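Local coordinates for Alr1010 protein (Nostoc, PDB 3URG) that probably binds calcium ions as a small cyanobacterial calcium-binding protein, at residues R30-I34 with A134-W139; F62-W68 with E80-L86; D97-V102 with T114-I120. All coordinates share one frame; numbering follows the deposited sequence.

Contact 1: residues R30-I34 with A134-W139; sequences REHRI and ADWLYW
Asp135 receives both arginines of segment 30-34 on one carboxylate. Arg33 takes it side-on: NE meets Asp135 OD1 at 2.8 Å, and NH2 reaches the syn lone pair of OD2, with guanidinium and carboxylate only 24° from coplanar. Arg30 NH1 comes to the same Asp135 OD2 at 2.9 Å, but from above the carboxylate plane, so OD2 accepts two bonds. The Arg30 guanidinium has the small methyl of Ala134 over one face. The aliphatic part of Arg30 is used as well, its CB lying over the face of the Tyr138 ring, 4.2 Å from the centroid. At the edge of that ring, Glu31 OE2 accepts a very short hydrogen bond of 2.5 Å from Tyr138 OH. On the apolar side of the contact, branched Ile34 sends CD1 to the edge of the Tyr138 ring and CG2, anti to the backbone N, to Trp139 CZ3 at 3.9 Å.

The short helical segments 30-34 and 134-139, which lie on helices 28-39 and 127-141, cross at -101°. In the next shell, Tyr144 OH also bonds Glu31 OE2, Asp27 N bonds Tyr138 OH, and Trp52 of helix 45-59 meets Trp139 edge-to-face. Two arginines sharing a buried aspartate would probably keep it ionised, and the planar two-nitrogen grip restrains its rotation.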
loop_
_atom_site.group_PDB
_atom_site.type_symbol
_atom_site.label_atom_id
_atom_site.label_comp_id
_atom_site.label_asym_id
_atom_site.label_seq_id
_atom_site.Cartn_x
_atom_site.Cartn_y
_atom_site.Cartn_z
ATOM N N ARG A 30 1.958 0.843 16.074
ATOM C CA ARG A 30 1.883 0.184 14.770
ATOM C C ARG A 30 2.329 -1.288 14.876
ATOM O O ARG A 30 1.709 -2.182 14.292
ATOM C CB ARG A 30 2.708 0.936 13.722
ATOM C CG ARG A 30 2.256 2.395 13.481
ATOM C CD ARG A 30 2.779 2.979 12.151
ATOM N NE ARG A 30 2.527 4.423 12.086
ATOM C CZ ARG A 30 1.369 4.957 11.709
ATOM N NH1 ARG A 30 0.375 4.162 11.336
ATOM N NH2 ARG A 30 1.195 6.277 11.708
ATOM N N GLU A 31 3.393 -1.533 15.635
ATOM C CA GLU A 31 3.871 -2.898 15.850
ATOM C C GLU A 31 2.777 -3.787 16.446
ATOM O O GLU A 31 2.561 -4.904 15.991
ATOM C CB GLU A 31 5.121 -2.909 16.747
ATOM C CG GLU A 31 6.339 -2.197 16.132
ATOM C CD GLU A 31 7.028 -3.015 15.049
ATOM O OE1 GLU A 31 6.737 -4.229 14.915
ATOM O OE2 GLU A 31 7.873 -2.442 14.333
ATOM N N HIS A 32 2.086 -3.298 17.469
ATOM C CA HIS A 32 1.029 -4.097 18.098
ATOM C C HIS A 32 -0.063 -4.424 17.087
ATOM O O HIS A 32 -0.550 -5.550 17.019
ATOM C CB HIS A 32 0.414 -3.346 19.282
ATOM C CG HIS A 32 -0.685 -4.092 19.971
ATOM N ND1 HIS A 32 -0.453 -5.202 20.756
ATOM C CD2 HIS A 32 -2.022 -3.873 20.019
ATOM C CE1 HIS A 32 -1.599 -5.642 21.243
ATOM N NE2 HIS A 32 -2.567 -4.856 20.805
ATOM N N ARG A 33 -0.450 -3.424 16.307
ATOM C CA ARG A 33 -1.535 -3.595 15.354
ATOM C C ARG A 33 -1.121 -4.568 14.250
ATOM O O ARG A 33 -1.897 -5.439 13.845
ATOM C CB ARG A 33 -1.945 -2.246 14.761
ATOM C CG ARG A 33 -3.039 -2.348 13.722
ATOM C CD ARG A 33 -3.723 -0.995 13.511
ATOM N NE ARG A 33 -2.780 0.064 13.150
ATOM C CZ ARG A 33 -2.543 1.129 13.909
ATOM N NH1 ARG A 33 -3.182 1.269 15.063
ATOM N NH2 ARG A 33 -1.675 2.053 13.517
ATOM N N ILE A 34 0.105 -4.424 13.761
ATOM C CA ILE A 34 0.594 -5.333 12.726
ATOM C C ILE A 34 0.620 -6.769 13.244
ATOM O O ILE A 34 0.200 -7.701 12.556
ATOM C CB ILE A 34 1.999 -4.944 12.250
ATOM C CG1 ILE A 34 1.928 -3.667 11.402
ATOM C CG2 ILE A 34 2.632 -6.102 11.457
ATOM C CD1 ILE A 34 3.270 -3.011 11.194
ATOM N N ALA A 134 -0.359 4.402 6.283
ATOM C CA ALA A 134 0.774 4.690 7.164
ATOM C C ALA A 134 1.410 3.421 7.756
ATOM O O ALA A 134 2.626 3.363 7.955
ATOM C CB ALA A 134 0.345 5.629 8.280
ATOM N N ASP A 135 0.589 2.419 8.054
ATOM C CA ASP A 135 1.105 1.163 8.611
ATOM C C ASP A 135 1.980 0.481 7.566
ATOM O O ASP A 135 3.045 -0.082 7.872
ATOM C CB ASP A 135 -0.041 0.223 8.993
ATOM C CG ASP A 135 -0.708 0.585 10.317
ATOM O OD1 ASP A 135 -1.827 0.084 10.548
ATOM O OD2 ASP A 135 -0.135 1.356 11.124
ATOM N N TRP A 136 1.515 0.509 6.323
ATOM C CA TRP A 136 2.252 -0.141 5.238
ATOM C C TRP A 136 3.561 0.608 4.979
ATOM O O TRP A 136 4.621 0.001 4.867
ATOM C CB TRP A 136 1.388 -0.206 3.964
ATOM C CG TRP A 136 2.131 -0.713 2.750
ATOM C CD1 TRP A 136 2.329 -0.048 1.577
ATOM C CD2 TRP A 136 2.782 -1.985 2.604
ATOM N NE1 TRP A 136 3.051 -0.823 0.706
ATOM C CE2 TRP A 136 3.346 -2.019 1.311
ATOM C CE3 TRP A 136 2.944 -3.095 3.441
ATOM C CZ2 TRP A 136 4.057 -3.120 0.829
ATOM C CZ3 TRP A 136 3.654 -4.203 2.951
ATOM C CH2 TRP A 136 4.204 -4.197 1.666
ATOM N N LEU A 137 3.482 1.935 4.885
ATOM C CA LEU A 137 4.686 2.756 4.751
ATOM C C LEU A 137 5.672 2.519 5.905
ATOM O O LEU A 137 6.891 2.479 5.705
ATOM C CB LEU A 137 4.308 4.238 4.659
ATOM C CG LEU A 137 3.514 4.579 3.395
ATOM C CD1 LEU A 137 3.094 6.054 3.359
ATOM C CD2 LEU A 137 4.342 4.219 2.170
ATOM N N TYR A 138 5.140 2.349 7.112
ATOM C CA TYR A 138 5.978 2.060 8.268
ATOM C C TYR A 138 6.695 0.712 8.136
ATOM O O TYR A 138 7.893 0.608 8.383
ATOM C CB TYR A 138 5.138 2.096 9.552
ATOM C CG TYR A 138 5.862 1.539 10.764
ATOM C CD1 TYR A 138 5.626 0.241 11.200
ATOM C CD2 TYR A 138 6.761 2.323 11.488
ATOM C CE1 TYR A 138 6.294 -0.280 12.313
ATOM C CE2 TYR A 138 7.420 1.814 12.604
ATOM C CZ TYR A 138 7.187 0.512 13.007
ATOM O OH TYR A 138 7.844 0.006 14.118
ATOM N N TRP A 139 5.946 -0.320 7.763
ATOM C CA TRP A 139 6.508 -1.649 7.540
ATOM C C TRP A 139 7.712 -1.590 6.585
ATOM O O TRP A 139 8.762 -2.189 6.848
ATOM C CB TRP A 139 5.394 -2.565 7.002
ATOM C CG TRP A 139 5.803 -3.921 6.476
ATOM C CD1 TRP A 139 6.222 -4.212 5.214
ATOM C CD2 TRP A 139 5.750 -5.170 7.180
ATOM N NE1 TRP A 139 6.463 -5.563 5.095
ATOM C CE2 TRP A 139 6.172 -6.170 6.286
ATOM C CE3 TRP A 139 5.397 -5.538 8.487
ATOM C CZ2 TRP A 139 6.265 -7.511 6.658
ATOM C CZ3 TRP A 139 5.483 -6.867 8.846
ATOM C CH2 TRP A 139 5.912 -7.835 7.938
#

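Contact 2: residues F62-W68 with E80-L86; sequences FPFMGKW and EKTVEVL
Val85 fills the hollow beneath the Phe64 ring: its CB stands over the ring centre, 3.8 Å from the centroid, while CG1 comes nearest Phe64 CZ and CG2 the adjacent CE1. The ring is laid over its neighbour because CG sits between the backbone N and the carbonyl carbon (chi1 62°). Phe62 fits from the strand end, bringing CE1 to within 4.0 Å of Val85 CG1, so Val85 meets a second ring. Gly66 follows, opposite Val83; it adds no bulk on this face, and Val85 CG2 lies 4.4 Å from Gly66 N. Beyond this dip Trp68 rises on the same face, its CB 4.3 Å from Val83 CG2, and its indole also meets Val102 and Ile120. Lys81 runs past the Trp68 ring to a salt bridge with Asp104.

The other face carries longer, mostly polar chains: Met65, the exception, rests CG near Glu84 CG, and the extended start of Lys67 puts CD 3.0 Å from Glu80 OE1, their charged ends apart. Paired backbone bonds join Phe64 with Val85, Gly66 with Val83 and Trp68 with Lys81. This alternation of hydrogen-bonded and non-hydrogen-bonded pairs between consecutive antiparallel strands, 64-72 and 77-86, makes a beta hairpin within a five-stranded sheet.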
loop_
_atom_site.group_PDB
_atom_site.type_symbol
_atom_site.label_atom_id
_atom_site.label_comp_id
_atom_site.label_asym_id
_atom_site.label_seq_id
_atom_site.Cartn_x
_atom_site.Cartn_y
_atom_site.Cartn_z
ATOM N N PHE A 62 -12.291 2.109 -0.334
ATOM C CA PHE A 62 -12.330 2.415 -1.766
ATOM C C PHE A 62 -13.713 2.927 -2.207
ATOM O O PHE A 62 -14.731 2.489 -1.682
ATOM C CB PHE A 62 -11.986 1.178 -2.595
ATOM C CG PHE A 62 -10.674 0.545 -2.240
ATOM C CD1 PHE A 62 -9.479 1.180 -2.536
ATOM C CD2 PHE A 62 -10.636 -0.706 -1.652
ATOM C CE1 PHE A 62 -8.264 0.582 -2.226
ATOM C CE2 PHE A 62 -9.423 -1.308 -1.337
ATOM C CZ PHE A 62 -8.242 -0.660 -1.623
ATOM N N PRO A 63 -13.751 3.839 -3.190
ATOM C CA PRO A 63 -12.581 4.396 -3.861
ATOM C C PRO A 63 -12.147 5.652 -3.147
ATOM O O PRO A 63 -12.929 6.240 -2.429
ATOM C CB PRO A 63 -13.123 4.780 -5.249
ATOM C CG PRO A 63 -14.656 4.767 -5.111
ATOM C CD PRO A 63 -15.001 4.424 -3.704
ATOM N N PHE A 64 -10.900 6.056 -3.324
ATOM C CA PHE A 64 -10.460 7.328 -2.776
ATOM C C PHE A 64 -9.510 7.974 -3.770
ATOM O O PHE A 64 -9.034 7.323 -4.702
ATOM C CB PHE A 64 -9.829 7.170 -1.371
ATOM C CG PHE A 64 -8.579 6.315 -1.339
ATOM C CD1 PHE A 64 -7.328 6.878 -1.549
ATOM C CD2 PHE A 64 -8.659 4.958 -1.060
ATOM C CE1 PHE A 64 -6.178 6.094 -1.506
ATOM C CE2 PHE A 64 -7.523 4.172 -1.009
ATOM C CZ PHE A 64 -6.280 4.741 -1.236
ATOM N N MET A 65 -9.244 9.255 -3.600
ATOM C CA MET A 65 -8.333 9.906 -4.526
ATOM C C MET A 65 -6.915 10.013 -3.988
ATOM O O MET A 65 -6.698 10.121 -2.783
ATOM C CB MET A 65 -8.884 11.257 -4.941
ATOM C CG MET A 65 -9.971 11.105 -5.984
ATOM S SD MET A 65 -10.890 12.599 -6.163
ATOM C CE MET A 65 -11.296 12.938 -4.451
ATOM N N GLY A 66 -5.950 9.970 -4.894
ATOM C CA GLY A 66 -4.562 10.088 -4.507
ATOM C C GLY A 66 -3.693 10.663 -5.604
ATOM O O GLY A 66 -4.099 10.718 -6.769
ATOM N N LYS A 67 -2.504 11.119 -5.216
ATOM C CA LYS A 67 -1.479 11.527 -6.168
ATOM C C LYS A 67 -0.565 10.333 -6.351
ATOM O O LYS A 67 0.032 9.851 -5.385
ATOM C CB LYS A 67 -0.657 12.693 -5.615
ATOM C CG LYS A 67 -1.420 13.975 -5.337
ATOM C CD LYS A 67 -0.442 15.089 -4.988
ATOM C CE LYS A 67 -0.909 15.911 -3.795
ATOM N NZ LYS A 67 -2.085 16.769 -4.114
ATOM N N TRP A 68 -0.463 9.854 -7.588
ATOM C CA TRP A 68 0.404 8.733 -7.912
ATOM C C TRP A 68 1.688 9.212 -8.581
ATOM O O TRP A 68 1.651 9.894 -9.605
ATOM C CB TRP A 68 -0.328 7.757 -8.829
ATOM C CG TRP A 68 0.492 6.600 -9.333
ATOM C CD1 TRP A 68 1.519 5.954 -8.683
ATOM C CD2 TRP A 68 0.322 5.919 -10.582
ATOM N NE1 TRP A 68 2.003 4.932 -9.468
ATOM C CE2 TRP A 68 1.279 4.884 -10.633
ATOM C CE3 TRP A 68 -0.554 6.086 -11.668
ATOM C CZ2 TRP A 68 1.388 4.021 -11.716
ATOM C CZ3 TRP A 68 -0.440 5.228 -12.742
ATOM C CH2 TRP A 68 0.527 4.217 -12.765
ATOM N N GLU A 80 3.380 12.838 -12.017
ATOM C CA GLU A 80 2.511 12.814 -10.847
ATOM C C GLU A 80 1.048 12.896 -11.282
ATOM O O GLU A 80 0.559 13.966 -11.642
ATOM C CB GLU A 80 2.869 13.949 -9.888
ATOM C CG GLU A 80 2.043 13.958 -8.611
ATOM C CD GLU A 80 2.589 14.921 -7.573
ATOM O OE1 GLU A 80 1.787 15.656 -6.956
ATOM O OE2 GLU A 80 3.824 14.947 -7.381
ATOM N N LYS A 81 0.362 11.757 -11.255
ATOM C CA LYS A 81 -1.003 11.659 -11.762
ATOM C C LYS A 81 -2.022 11.740 -10.624
ATOM O O LYS A 81 -1.783 11.224 -9.531
ATOM C CB LYS A 81 -1.209 10.335 -12.510
ATOM C CG LYS A 81 -0.919 10.346 -14.011
ATOM C CD LYS A 81 -1.420 9.056 -14.658
ATOM C CE LYS A 81 -1.966 9.298 -16.072
ATOM N NZ LYS A 81 -3.037 10.356 -16.100
ATOM N N THR A 82 -3.165 12.363 -10.892
ATOM C CA THR A 82 -4.252 12.415 -9.914
ATOM C C THR A 82 -5.312 11.402 -10.294
ATOM O O THR A 82 -5.937 11.504 -11.349
ATOM C CB THR A 82 -4.865 13.826 -9.795
ATOM O OG1 THR A 82 -3.921 14.695 -9.161
ATOM C CG2 THR A 82 -6.138 13.778 -8.948
ATOM N N VAL A 83 -5.520 10.412 -9.436
ATOM C CA VAL A 83 -6.293 9.251 -9.847
ATOM C C VAL A 83 -7.287 8.852 -8.789
ATOM O O VAL A 83 -7.183 9.285 -7.647
ATOM C CB VAL A 83 -5.376 8.045 -10.126
ATOM C CG1 VAL A 83 -4.348 8.401 -11.198
ATOM C CG2 VAL A 83 -4.663 7.590 -8.844
ATOM N N GLU A 84 -8.252 8.025 -9.174
ATOM C CA GLU A 84 -9.076 7.343 -8.189
ATOM C C GLU A 84 -8.435 6.001 -7.904
ATOM O O GLU A 84 -8.107 5.252 -8.823
ATOM C CB GLU A 84 -10.492 7.111 -8.710
ATOM C CG GLU A 84 -11.393 8.327 -8.666
ATOM C CD GLU A 84 -12.818 8.001 -9.087
ATOM O OE1 GLU A 84 -13.362 6.972 -8.635
ATOM O OE2 GLU A 84 -13.392 8.776 -9.874
ATOM N N VAL A 85 -8.236 5.702 -6.627
ATOM C CA VAL A 85 -7.741 4.398 -6.242
ATOM C C VAL A 85 -8.955 3.487 -6.058
ATOM O O VAL A 85 -9.778 3.712 -5.167
ATOM C CB VAL A 85 -6.940 4.483 -4.950
ATOM C CG1 VAL A 85 -6.315 3.141 -4.637
ATOM C CG2 VAL A 85 -5.881 5.577 -5.063
ATOM N N LEU A 86 -9.056 2.473 -6.913
ATOM C CA LEU A 86 -10.274 1.667 -7.047
ATOM C C LEU A 86 -10.328 0.446 -6.130
ATOM O O LEU A 86 -11.407 -0.024 -5.771
ATOM C CB LEU A 86 -10.426 1.202 -8.496
ATOM C CG LEU A 86 -11.081 2.146 -9.518
ATOM C CD1 LEU A 86 -11.128 3.600 -9.055
ATOM C CD2 LEU A 86 -10.399 2.013 -10.862
#

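Contact 3: residues D97-V102 with T114-I120; sequences DMYVEV and TAKLSDI
Val100 and Ala115 make the tight part of this contact. Val100 N gives a 2.7 Å hydrogen bond to Ala115 O, and Ala115 N returns one to Val100 O at an almost straight 176°. On their shared face, Val100 CG1 touches Leu117 CD1, Val100 CG2 approaches Ile120 CG1, and Val102 CG1 lies 4.1 Å from Ala115 CB. Small Ala115 suits this place, since the indole of Trp68 packs against its methyl; short branched neighbours fill the remainder, with Val83 and Val85 of the adjoining strand.

Tyr99 lies on the looser side. With CG anti to the carbonyl carbon (chi1 -67°), its ring runs beside Lys116, both chains pointing the same way, and CE1 comes 3.4 Å from Lys116 CG. Thr114 CG2 comes in across the base of the ring, 3.6 Å from Tyr99 CB. A serine in place of Tyr99 would probably leave the aliphatic part of Lys116 without its flat neighbour and free it to swing. Further along, Asp97 OD2 touches Lys116 CD, but Lys116 NZ stays 4.4 Å from Asp97 OD2, beyond a salt bridge. Two waters bridge Asp97 to Ser118: one donates to Asp97 OD1 and Met98 O and accepts from Ser118 N, while the other links Asp97 OD2 with Ser118 OG. Leu117 N still bonds Met98 O at 3.0 Å, carrying the pairing past the last bridge into the 3-10 turn 117-119. The whole is an antiparallel beta hairpin, strands 99-104 and 111-116, whose second strand is at the edge of the sheet within this chain.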
loop_
_atom_site.group_PDB
_atom_site.type_symbol
_atom_site.label_atom_id
_atom_site.label_comp_id
_atom_site.label_asym_id
_atom_site.label_seq_id
_atom_site.Cartn_x
_atom_site.Cartn_y
_atom_site.Cartn_z
ATOM N N ASP A 97 5.066 -7.029 -3.462
ATOM C CA ASP A 97 4.714 -5.690 -3.013
ATOM C C ASP A 97 3.208 -5.606 -2.962
ATOM O O ASP A 97 2.525 -6.508 -3.455
ATOM C CB ASP A 97 5.257 -4.663 -4.014
ATOM C CG ASP A 97 5.576 -3.328 -3.370
ATOM O OD1 ASP A 97 4.957 -2.982 -2.333
ATOM O OD2 ASP A 97 6.444 -2.612 -3.916
ATOM N N MET A 98 2.689 -4.529 -2.366
ATOM C CA MET A 98 1.249 -4.284 -2.336
ATOM C C MET A 98 0.852 -3.317 -3.453
ATOM O O MET A 98 1.260 -2.158 -3.436
ATOM C CB MET A 98 0.829 -3.719 -0.970
ATOM C CG MET A 98 1.044 -4.731 0.186
ATOM S SD MET A 98 -0.183 -6.067 0.092
ATOM C CE MET A 98 0.787 -7.491 -0.387
ATOM N N TYR A 99 0.060 -3.801 -4.411
ATOM C CA TYR A 99 -0.357 -2.993 -5.554
ATOM C C TYR A 99 -1.835 -2.673 -5.461
ATOM O O TYR A 99 -2.623 -3.475 -4.966
ATOM C CB TYR A 99 -0.080 -3.718 -6.884
ATOM C CG TYR A 99 1.388 -3.892 -7.193
ATOM C CD1 TYR A 99 2.085 -2.938 -7.922
ATOM C CD2 TYR A 99 2.077 -5.014 -6.755
ATOM C CE1 TYR A 99 3.434 -3.091 -8.200
ATOM C CE2 TYR A 99 3.424 -5.179 -7.027
ATOM C CZ TYR A 99 4.098 -4.212 -7.749
ATOM O OH TYR A 99 5.435 -4.375 -8.024
ATOM N N VAL A 100 -2.203 -1.489 -5.931
ATOM C CA VAL A 100 -3.596 -1.127 -6.026
ATOM C C VAL A 100 -3.906 -0.777 -7.468
ATOM O O VAL A 100 -3.020 -0.435 -8.253
ATOM C CB VAL A 100 -3.936 0.072 -5.140
ATOM C CG1 VAL A 100 -3.855 -0.318 -3.638
ATOM C CG2 VAL A 100 -3.016 1.245 -5.461
ATOM N N GLU A 101 -5.175 -0.868 -7.819
ATOM C CA GLU A 101 -5.599 -0.416 -9.123
ATOM C C GLU A 101 -6.086 1.018 -9.051
ATOM O O GLU A 101 -6.852 1.364 -8.154
ATOM C CB GLU A 101 -6.727 -1.279 -9.633
ATOM C CG GLU A 101 -7.624 -0.507 -10.548
ATOM C CD GLU A 101 -8.654 -1.387 -11.154
ATOM O OE1 GLU A 101 -9.445 -0.905 -11.995
ATOM O OE2 GLU A 101 -8.662 -2.574 -10.775
ATOM N N VAL A 102 -5.657 1.840 -10.012
ATOM C CA VAL A 102 -6.003 3.265 -10.048
ATOM C C VAL A 102 -6.510 3.654 -11.430
ATOM O O VAL A 102 -6.129 3.038 -12.425
ATOM C CB VAL A 102 -4.795 4.163 -9.678
ATOM C CG1 VAL A 102 -4.137 3.654 -8.367
ATOM C CG2 VAL A 102 -3.761 4.197 -10.795
ATOM N N THR A 114 -1.922 -0.314 -12.731
ATOM C CA THR A 114 -1.519 -0.934 -11.477
ATOM C C THR A 114 -0.416 -0.078 -10.878
ATOM O O THR A 114 0.554 0.248 -11.556
ATOM C CB THR A 114 -1.009 -2.356 -11.713
ATOM O OG1 THR A 114 -2.051 -3.131 -12.318
ATOM C CG2 THR A 114 -0.618 -3.003 -10.403
ATOM N N ALA A 115 -0.589 0.319 -9.621
ATOM C CA ALA A 115 0.372 1.170 -8.942
ATOM C C ALA A 115 0.751 0.557 -7.595
ATOM O O ALA A 115 -0.105 -0.030 -6.904
ATOM C CB ALA A 115 -0.229 2.560 -8.714
ATOM N N LYS A 116 2.019 0.714 -7.224
ATOM C CA LYS A 116 2.470 0.406 -5.870
ATOM C C LYS A 116 1.808 1.355 -4.861
ATOM O O LYS A 116 1.856 2.575 -5.023
ATOM C CB LYS A 116 3.996 0.541 -5.774
ATOM C CG LYS A 116 4.744 -0.354 -6.743
ATOM C CD LYS A 116 6.176 -0.609 -6.336
ATOM C CE LYS A 116 7.098 0.505 -6.757
ATOM N NZ LYS A 116 8.497 -0.000 -6.859
ATOM N N LEU A 117 1.199 0.802 -3.814
ATOM C CA LEU A 117 0.607 1.637 -2.770
ATOM C C LEU A 117 1.643 2.626 -2.223
ATOM O O LEU A 117 1.307 3.750 -1.859
ATOM C CB LEU A 117 0.050 0.764 -1.635
ATOM C CG LEU A 117 -0.762 1.484 -0.556
ATOM C CD1 LEU A 117 -1.921 2.268 -1.174
ATOM C CD2 LEU A 117 -1.290 0.491 0.472
ATOM N N SER A 118 2.903 2.210 -2.172
ATOM C CA SER A 118 3.962 3.047 -1.613
ATOM C C SER A 118 4.235 4.292 -2.460
ATOM O O SER A 118 4.962 5.193 -2.027
ATOM C CB SER A 118 5.259 2.237 -1.461
ATOM O OG SER A 118 5.748 1.838 -2.731
ATOM N N ASP A 119 3.665 4.329 -3.664
ATOM C CA ASP A 119 3.785 5.493 -4.560
ATOM C C ASP A 119 2.538 6.382 -4.583
ATOM O O ASP A 119 2.426 7.303 -5.412
ATOM C CB ASP A 119 4.093 5.042 -5.985
ATOM C CG ASP A 119 5.529 4.567 -6.156
ATOM O OD1 ASP A 119 6.403 5.058 -5.418
ATOM O OD2 ASP A 119 5.776 3.726 -7.052
ATOM N N ILE A 120 1.615 6.118 -3.665
ATOM C CA ILE A 120 0.354 6.845 -3.603
ATOM C C ILE A 120 0.299 7.766 -2.387
ATOM O O ILE A 120 0.516 7.336 -1.254
ATOM C CB ILE A 120 -0.849 5.890 -3.501
ATOM C CG1 ILE A 120 -0.964 5.006 -4.737
ATOM C CG2 ILE A 120 -2.151 6.691 -3.252
ATOM C CD1 ILE A 120 -1.218 5.771 -6.008
HETATM O O HOH W 1 3.605 -0.797 -2.133
HETATM O O HOH W 2 7.333 -0.459 -2.562
#

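How the contacts relate
Contacts 2 and 3 belong to one sheet: strands 77-86 and 99-104 are neighbours in it, and the two hairpins share an apolar face where Trp68 packs on Ala115 and Ile120 and Val83 on Val102. Contact 3 is the more buried, its centre about 6 Å from that of the chain; contact 2 lies further out, with four exposed residues. Contact 1 joins helices and is partly buried, its centre about 11 Å from that of the chain, with no exposed residue touching; its helix 127-141 reaches contact 3 through Trp136, which packs on Asp97, Met98 and Leu117. Backbone pairing dominates the sheet contacts, whereas side-chain charge, a short hydrogen bond and apolar packing join the helices.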